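PDB 3D9W: putative acetyltransferase from Nocardia farcinica, which probably transfers acetyl groups from acetyl-coenzyme A to arylamines, as expected of an arylamine N-acetyltransferase. Local coordinates for residues A[176-181]-A[190-195]; A[150-155]-A[163-168]. One frame throughout, in Å; residues are numbered along the deposited sequence.

Interaction 1: residues A[176-181]-A[190-195]; sequences LWVLHQ and RYTFTT
A beta hairpin within the large antiparallel sheet pairs strands 175-183 and 188-193. W177 and F193 form a hydrogen-bonded pair: W177 N meets F193 O at 2.9 Å and nearly straight, and F193 N returns the bond to a lone pair of W177 O. Their side chains share one face of the sheet with L179 and Y191. F193 has CG in the crowded position between backbone N and carbonyl carbon (chi1 68°), which brings its ring toward strand 175-183, against W177. There W177 CB sits over one ring face, 3.6 Å from the F193 ring centroid, and the five-membered ring of W177 makes an offset stack with the F193 ring, planes 15° apart. L179 lies alongside Y191, its CD2 3.4 Å from Y191 OH, a hydroxyl hydrogen-bonded to Y147. At the turn end, R190 bends at chi3 and grips Q181 OE1 side-on, NE at 2.9 Å and NH2 at 3.1 Å; that single oxygen takes both N-H groups in its carbonyl plane, the amide turned 73° from the guanidinium. R190 NH1 also forms a salt bridge with D136. Y191 and F193 touch L121 of strand 117-125, while W177 rests on L165 and R167 of strand 161-169.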
loop_
_atom_site.group_PDB
_atom_site.type_symbol
_atom_site.label_atom_id
_atom_site.label_comp_id
_atom_site.label_asym_id
_atom_site.label_seq_id
_atom_site.Cartn_x
_atom_site.Cartn_y
_atom_site.Cartn_z
ATOM N N LEU A 176 -3.685 2.782 -20.553
ATOM C CA LEU A 176 -4.065 1.778 -19.577
ATOM C C LEU A 176 -2.785 1.049 -19.196
ATOM O O LEU A 176 -2.279 0.227 -19.955
ATOM C CB LEU A 176 -5.080 0.796 -20.158
ATOM C CG LEU A 176 -5.545 -0.271 -19.161
ATOM C CD1 LEU A 176 -6.288 0.376 -17.988
ATOM C CD2 LEU A 176 -6.434 -1.265 -19.884
ATOM N N TRP A 177 -2.247 1.367 -18.025
ATOM C CA TRP A 177 -1.018 0.734 -17.588
ATOM C C TRP A 177 -1.285 -0.547 -16.825
ATOM O O TRP A 177 -2.290 -0.667 -16.123
ATOM C CB TRP A 177 -0.209 1.681 -16.706
ATOM C CG TRP A 177 0.184 2.948 -17.374
ATOM C CD1 TRP A 177 -0.563 4.088 -17.485
ATOM C CD2 TRP A 177 1.425 3.217 -18.016
ATOM N NE1 TRP A 177 0.143 5.055 -18.158
ATOM C CE2 TRP A 177 1.370 4.545 -18.495
ATOM C CE3 TRP A 177 2.585 2.465 -18.236
ATOM C CZ2 TRP A 177 2.433 5.139 -19.181
ATOM C CZ3 TRP A 177 3.639 3.049 -18.915
ATOM C CH2 TRP A 177 3.557 4.379 -19.381
ATOM N N VAL A 178 -0.371 -1.502 -16.964
ATOM C CA VAL A 178 -0.487 -2.781 -16.284
ATOM C C VAL A 178 0.856 -3.176 -15.685
ATOM O O VAL A 178 1.833 -3.379 -16.407
ATOM C CB VAL A 178 -0.916 -3.899 -17.251
ATOM C CG1 VAL A 178 -1.436 -5.088 -16.467
ATOM C CG2 VAL A 178 -1.959 -3.387 -18.224
ATOM N N LEU A 179 0.908 -3.273 -14.364
ATOM C CA LEU A 179 2.129 -3.679 -13.691
ATOM C C LEU A 179 2.040 -5.187 -13.484
ATOM O O LEU A 179 1.027 -5.686 -13.002
ATOM C CB LEU A 179 2.246 -2.981 -12.340
ATOM C CG LEU A 179 3.574 -3.240 -11.636
ATOM C CD1 LEU A 179 4.662 -2.452 -12.344
ATOM C CD2 LEU A 179 3.479 -2.833 -10.177
ATOM N N HIS A 180 3.094 -5.910 -13.854
ATOM C CA HIS A 180 3.116 -7.365 -13.708
ATOM C C HIS A 180 4.117 -7.782 -12.640
ATOM O O HIS A 180 5.243 -7.326 -12.649
ATOM C CB HIS A 180 3.519 -8.028 -15.029
ATOM C CG HIS A 180 2.526 -7.851 -16.136
ATOM N ND1 HIS A 180 1.462 -8.706 -16.325
ATOM C CD2 HIS A 180 2.448 -6.928 -17.123
ATOM C CE1 HIS A 180 0.775 -8.321 -17.386
ATOM N NE2 HIS A 180 1.352 -7.244 -17.889
ATOM N N GLN A 181 3.717 -8.658 -11.728
ATOM C CA GLN A 181 4.625 -9.113 -10.684
ATOM C C GLN A 181 4.781 -10.615 -10.791
ATOM O O GLN A 181 3.863 -11.291 -11.235
ATOM C CB GLN A 181 4.066 -8.779 -9.303
ATOM C CG GLN A 181 2.754 -9.475 -9.010
ATOM C CD GLN A 181 2.382 -9.446 -7.545
ATOM O OE1 GLN A 181 2.405 -8.398 -6.909
ATOM N NE2 GLN A 181 2.027 -10.603 -7.001
ATOM N N ARG A 190 -0.796 -7.499 -11.594
ATOM C CA ARG A 190 -1.176 -7.058 -10.271
ATOM C C ARG A 190 -2.406 -6.176 -10.440
ATOM O O ARG A 190 -3.499 -6.540 -10.011
ATOM C CB ARG A 190 -0.034 -6.272 -9.605
ATOM C CG ARG A 190 -0.376 -5.776 -8.199
ATOM C CD ARG A 190 0.682 -4.861 -7.586
ATOM N NE ARG A 190 1.823 -5.600 -7.058
ATOM C CZ ARG A 190 2.694 -5.105 -6.181
ATOM N NH1 ARG A 190 2.552 -3.863 -5.731
ATOM N NH2 ARG A 190 3.706 -5.853 -5.750
ATOM N N TYR A 191 -2.236 -5.035 -11.096
ATOM C CA TYR A 191 -3.335 -4.111 -11.294
ATOM C C TYR A 191 -3.196 -3.297 -12.565
ATOM O O TYR A 191 -2.230 -3.433 -13.299
ATOM C CB TYR A 191 -3.414 -3.154 -10.103
ATOM C CG TYR A 191 -2.122 -2.405 -9.794
ATOM C CD1 TYR A 191 -1.508 -1.586 -10.747
ATOM C CD2 TYR A 191 -1.514 -2.516 -8.541
ATOM C CE1 TYR A 191 -0.325 -0.905 -10.456
ATOM C CE2 TYR A 191 -0.336 -1.839 -8.246
ATOM C CZ TYR A 191 0.252 -1.040 -9.203
ATOM O OH TYR A 191 1.423 -0.388 -8.902
ATOM N N THR A 192 -4.174 -2.443 -12.817
ATOM C CA THR A 192 -4.130 -1.567 -13.974
ATOM C C THR A 192 -4.466 -0.157 -13.486
ATOM O O THR A 192 -5.147 0.002 -12.478
ATOM C CB THR A 192 -5.173 -1.955 -15.031
ATOM O OG1 THR A 192 -6.491 -1.682 -14.528
ATOM C CG2 THR A 192 -5.049 -3.420 -15.389
ATOM N N PHE A 193 -3.980 0.864 -14.185
ATOM C CA PHE A 193 -4.287 2.236 -13.795
ATOM C C PHE A 193 -4.208 3.218 -14.949
ATOM O O PHE A 193 -3.526 2.972 -15.944
ATOM C CB PHE A 193 -3.367 2.709 -12.661
ATOM C CG PHE A 193 -1.930 2.883 -13.060
ATOM C CD1 PHE A 193 -1.058 1.806 -13.047
ATOM C CD2 PHE A 193 -1.438 4.136 -13.393
ATOM C CE1 PHE A 193 0.284 1.979 -13.349
ATOM C CE2 PHE A 193 -0.104 4.320 -13.696
ATOM C CZ PHE A 193 0.763 3.244 -13.675
ATOM N N THR A 194 -4.926 4.325 -14.809
ATOM C CA THR A 194 -4.939 5.368 -15.818
ATOM C C THR A 194 -4.126 6.527 -15.278
ATOM O O THR A 194 -3.662 6.485 -14.143
ATOM C CB THR A 194 -6.377 5.860 -16.128
ATOM O OG1 THR A 194 -6.938 6.510 -14.979
ATOM C CG2 THR A 194 -7.253 4.692 -16.538
ATOM N N THR A 195 -3.948 7.565 -16.081
ATOM C CA THR A 195 -3.175 8.700 -15.623
ATOM C C THR A 195 -4.054 9.869 -15.247
ATOM O O THR A 195 -3.614 11.016 -15.220
ATOM C CB THR A 195 -2.178 9.143 -16.681
ATOM O OG1 THR A 195 -2.857 9.299 -17.928
ATOM C CG2 THR A 195 -1.063 8.121 -16.815
#

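Interaction 2: residues A[150-155]-A[163-168]; sequences RPQPDE and FRLERR
L165 N donates to Q152 O at 2.8 Å, bent to 132° and from above the carbonyl plane, and Q152 N donates back to L165 O; between the segments the polar link is backbone only. A salt bridge internal to 163-168, not crossing to 150-155, joins E166 and R168. R168 comes side-on, NE and NH2 both 3.0 Å from E166 OE2; OE2 offers its anti lone pair to NE, while NH2 comes nearly along the C-O axis, and the oxygen lies almost in the guanidinium plane. Q152 and L165 are an antiparallel hydrogen-bonded pair, a brief stretch of pairing by the short strand 152-153, after which the chain turns a corner at D154 and runs on as strand 155-158, the outermost strand at this end of the large sheet. Past that corner E155 CA makes a C-H...O contact with F163 O. On the paired face, the CB atoms of Q152 and L165 meet at 3.9 Å, and L165 CD1 reaches back toward R150 O. R164 runs extended from CG to NE, its methylene groups passing beside P153 O; its guanidinium makes a cation-pi contact with W187. E155 directs its carboxylate to a salt bridge with R162, and R150 NE pairs with E148. R167 is bent at chi2 and chi3 and meets P151: the two side chains lie side by side, P151 CG over one face of the guanidinium, 3.7 Å from R167 NH2.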
loop_
_atom_site.group_PDB
_atom_site.type_symbol
_atom_site.label_atom_id
_atom_site.label_comp_id
_atom_site.label_asym_id
_atom_site.label_seq_id
_atom_site.Cartn_x
_atom_site.Cartn_y
_atom_site.Cartn_z
ATOM N N ARG A 150 7.188 4.466 -17.532
ATOM C CA ARG A 150 7.431 4.288 -18.967
ATOM C C ARG A 150 7.334 2.808 -19.355
ATOM O O ARG A 150 7.533 1.930 -18.530
ATOM C CB ARG A 150 8.812 4.811 -19.358
ATOM C CG ARG A 150 9.945 3.913 -18.913
ATOM C CD ARG A 150 11.281 4.442 -19.382
ATOM N NE ARG A 150 12.388 3.671 -18.824
ATOM C CZ ARG A 150 12.750 2.462 -19.239
ATOM N NH1 ARG A 150 12.095 1.871 -20.230
ATOM N NH2 ARG A 150 13.767 1.840 -18.656
ATOM N N PRO A 151 7.036 2.522 -20.630
ATOM C CA PRO A 151 6.915 1.145 -21.112
ATOM C C PRO A 151 8.129 0.290 -20.766
ATOM O O PRO A 151 9.261 0.636 -21.113
ATOM C CB PRO A 151 6.756 1.327 -22.615
ATOM C CG PRO A 151 6.037 2.620 -22.723
ATOM C CD PRO A 151 6.761 3.480 -21.717
ATOM N N GLN A 152 7.886 -0.826 -20.082
ATOM C CA GLN A 152 8.949 -1.746 -19.692
ATOM C C GLN A 152 8.391 -3.165 -19.731
ATOM O O GLN A 152 8.197 -3.805 -18.702
ATOM C CB GLN A 152 9.465 -1.415 -18.281
ATOM C CG GLN A 152 10.123 -0.036 -18.160
ATOM C CD GLN A 152 10.544 0.300 -16.738
ATOM O OE1 GLN A 152 11.405 -0.364 -16.152
ATOM N NE2 GLN A 152 9.931 1.336 -16.174
ATOM N N PRO A 153 8.120 -3.675 -20.936
ATOM C CA PRO A 153 7.578 -5.028 -21.065
ATOM C C PRO A 153 8.533 -6.110 -20.579
ATOM O O PRO A 153 8.106 -7.175 -20.134
ATOM C CB PRO A 153 7.280 -5.132 -22.558
ATOM C CG PRO A 153 8.342 -4.278 -23.167
ATOM C CD PRO A 153 8.358 -3.073 -22.258
ATOM N N ASP A 154 9.824 -5.822 -20.652
ATOM C CA ASP A 154 10.833 -6.782 -20.239
ATOM C C ASP A 154 11.056 -6.830 -18.727
ATOM O O ASP A 154 11.189 -5.794 -18.055
ATOM C CB ASP A 154 12.149 -6.486 -20.953
ATOM C CG ASP A 154 12.000 -6.496 -22.465
ATOM O OD1 ASP A 154 11.442 -7.480 -22.997
ATOM O OD2 ASP A 154 12.441 -5.526 -23.123
ATOM N N GLU A 155 11.095 -8.050 -18.198
ATOM C CA GLU A 155 11.310 -8.269 -16.773
ATOM C C GLU A 155 12.439 -7.415 -16.203
ATOM O O GLU A 155 13.588 -7.538 -16.626
ATOM C CB GLU A 155 11.643 -9.746 -16.512
ATOM C CG GLU A 155 11.910 -10.074 -15.037
ATOM C CD GLU A 155 12.454 -11.488 -14.814
ATOM O OE1 GLU A 155 11.846 -12.448 -15.341
ATOM O OE2 GLU A 155 13.483 -11.635 -14.102
ATOM N N PHE A 163 9.347 -7.534 -12.068
ATOM C CA PHE A 163 8.171 -6.859 -12.610
ATOM C C PHE A 163 8.255 -6.605 -14.117
ATOM O O PHE A 163 9.260 -6.906 -14.772
ATOM C CB PHE A 163 7.963 -5.499 -11.933
ATOM C CG PHE A 163 7.775 -5.573 -10.451
ATOM C CD1 PHE A 163 6.526 -5.823 -9.907
ATOM C CD2 PHE A 163 8.854 -5.386 -9.594
ATOM C CE1 PHE A 163 6.352 -5.885 -8.522
ATOM C CE2 PHE A 163 8.693 -5.447 -8.214
ATOM C CZ PHE A 163 7.438 -5.697 -7.676
ATOM N N ARG A 164 7.172 -6.019 -14.632
ATOM C CA ARG A 164 6.998 -5.653 -16.038
ATOM C C ARG A 164 5.946 -4.555 -16.088
ATOM O O ARG A 164 4.826 -4.750 -15.628
ATOM C CB ARG A 164 6.476 -6.832 -16.869
ATOM C CG ARG A 164 7.483 -7.894 -17.230
ATOM C CD ARG A 164 6.779 -9.076 -17.904
ATOM N NE ARG A 164 7.697 -10.195 -18.128
ATOM C CZ ARG A 164 7.331 -11.417 -18.516
ATOM N NH1 ARG A 164 6.044 -11.692 -18.727
ATOM N NH2 ARG A 164 8.259 -12.364 -18.695
ATOM N N LEU A 165 6.310 -3.400 -16.628
ATOM C CA LEU A 165 5.360 -2.307 -16.753
ATOM C C LEU A 165 4.908 -2.337 -18.206
ATOM O O LEU A 165 5.728 -2.345 -19.131
ATOM C CB LEU A 165 6.007 -0.957 -16.436
ATOM C CG LEU A 165 5.114 0.049 -15.700
ATOM C CD1 LEU A 165 5.598 1.454 -15.994
ATOM C CD2 LEU A 165 3.667 -0.090 -16.133
ATOM N N GLU A 166 3.600 -2.346 -18.404
ATOM C CA GLU A 166 3.048 -2.409 -19.739
ATOM C C GLU A 166 2.117 -1.238 -20.016
ATOM O O GLU A 166 1.354 -0.838 -19.139
ATOM C CB GLU A 166 2.303 -3.724 -19.860
ATOM C CG GLU A 166 1.730 -4.049 -21.199
ATOM C CD GLU A 166 1.635 -5.551 -21.369
ATOM O OE1 GLU A 166 2.719 -6.188 -21.425
ATOM O OE2 GLU A 166 0.500 -6.089 -21.425
ATOM N N ARG A 167 2.197 -0.677 -21.223
ATOM C CA ARG A 167 1.328 0.435 -21.604
ATOM C C ARG A 167 0.360 -0.006 -22.694
ATOM O O ARG A 167 0.760 -0.293 -23.818
ATOM C CB ARG A 167 2.123 1.648 -22.106
ATOM C CG ARG A 167 1.343 2.964 -21.921
ATOM C CD ARG A 167 1.087 3.750 -23.205
ATOM N NE ARG A 167 2.273 4.468 -23.667
ATOM C CZ ARG A 167 3.040 4.071 -24.682
ATOM N NH1 ARG A 167 2.741 2.959 -25.350
ATOM N NH2 ARG A 167 4.114 4.778 -25.019
ATOM N N ARG A 168 -0.918 -0.065 -22.352
ATOM C CA ARG A 168 -1.934 -0.471 -23.301
ATOM C C ARG A 168 -2.841 0.709 -23.598
ATOM O O ARG A 168 -2.598 1.831 -23.138
ATOM C CB ARG A 168 -2.777 -1.610 -22.722
ATOM C CG ARG A 168 -2.044 -2.915 -22.508
ATOM C CD ARG A 168 -3.018 -3.995 -22.031
ATOM N NE ARG A 168 -2.307 -5.187 -21.572
ATOM C CZ ARG A 168 -2.869 -6.228 -20.952
ATOM N NH1 ARG A 168 -4.183 -6.243 -20.707
ATOM N NH2 ARG A 168 -2.106 -7.253 -20.552
#

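Strand 161-169 joins the two contacts: it pairs with 150-155 in interaction 2 and with strand 175-183, the first arm of the hairpin of interaction 1. Their centres are 9 Å apart, and the seam between them is continuous sheet, with H180 N 2.7 Å from R164 O, a probable hydrogen bond, and W177 CE3 packed 3.5 Å from L165 CD2. Interaction 1 is buried, combining several backbone bonds with an aromatic stack and an arginine-amide grip. Interaction 2 lies near the surface: one backbone pair, prolines and arginines, with the salt bridge of E166 and R168 inside 163-168, and those of R150 and E155 to E148 and R162.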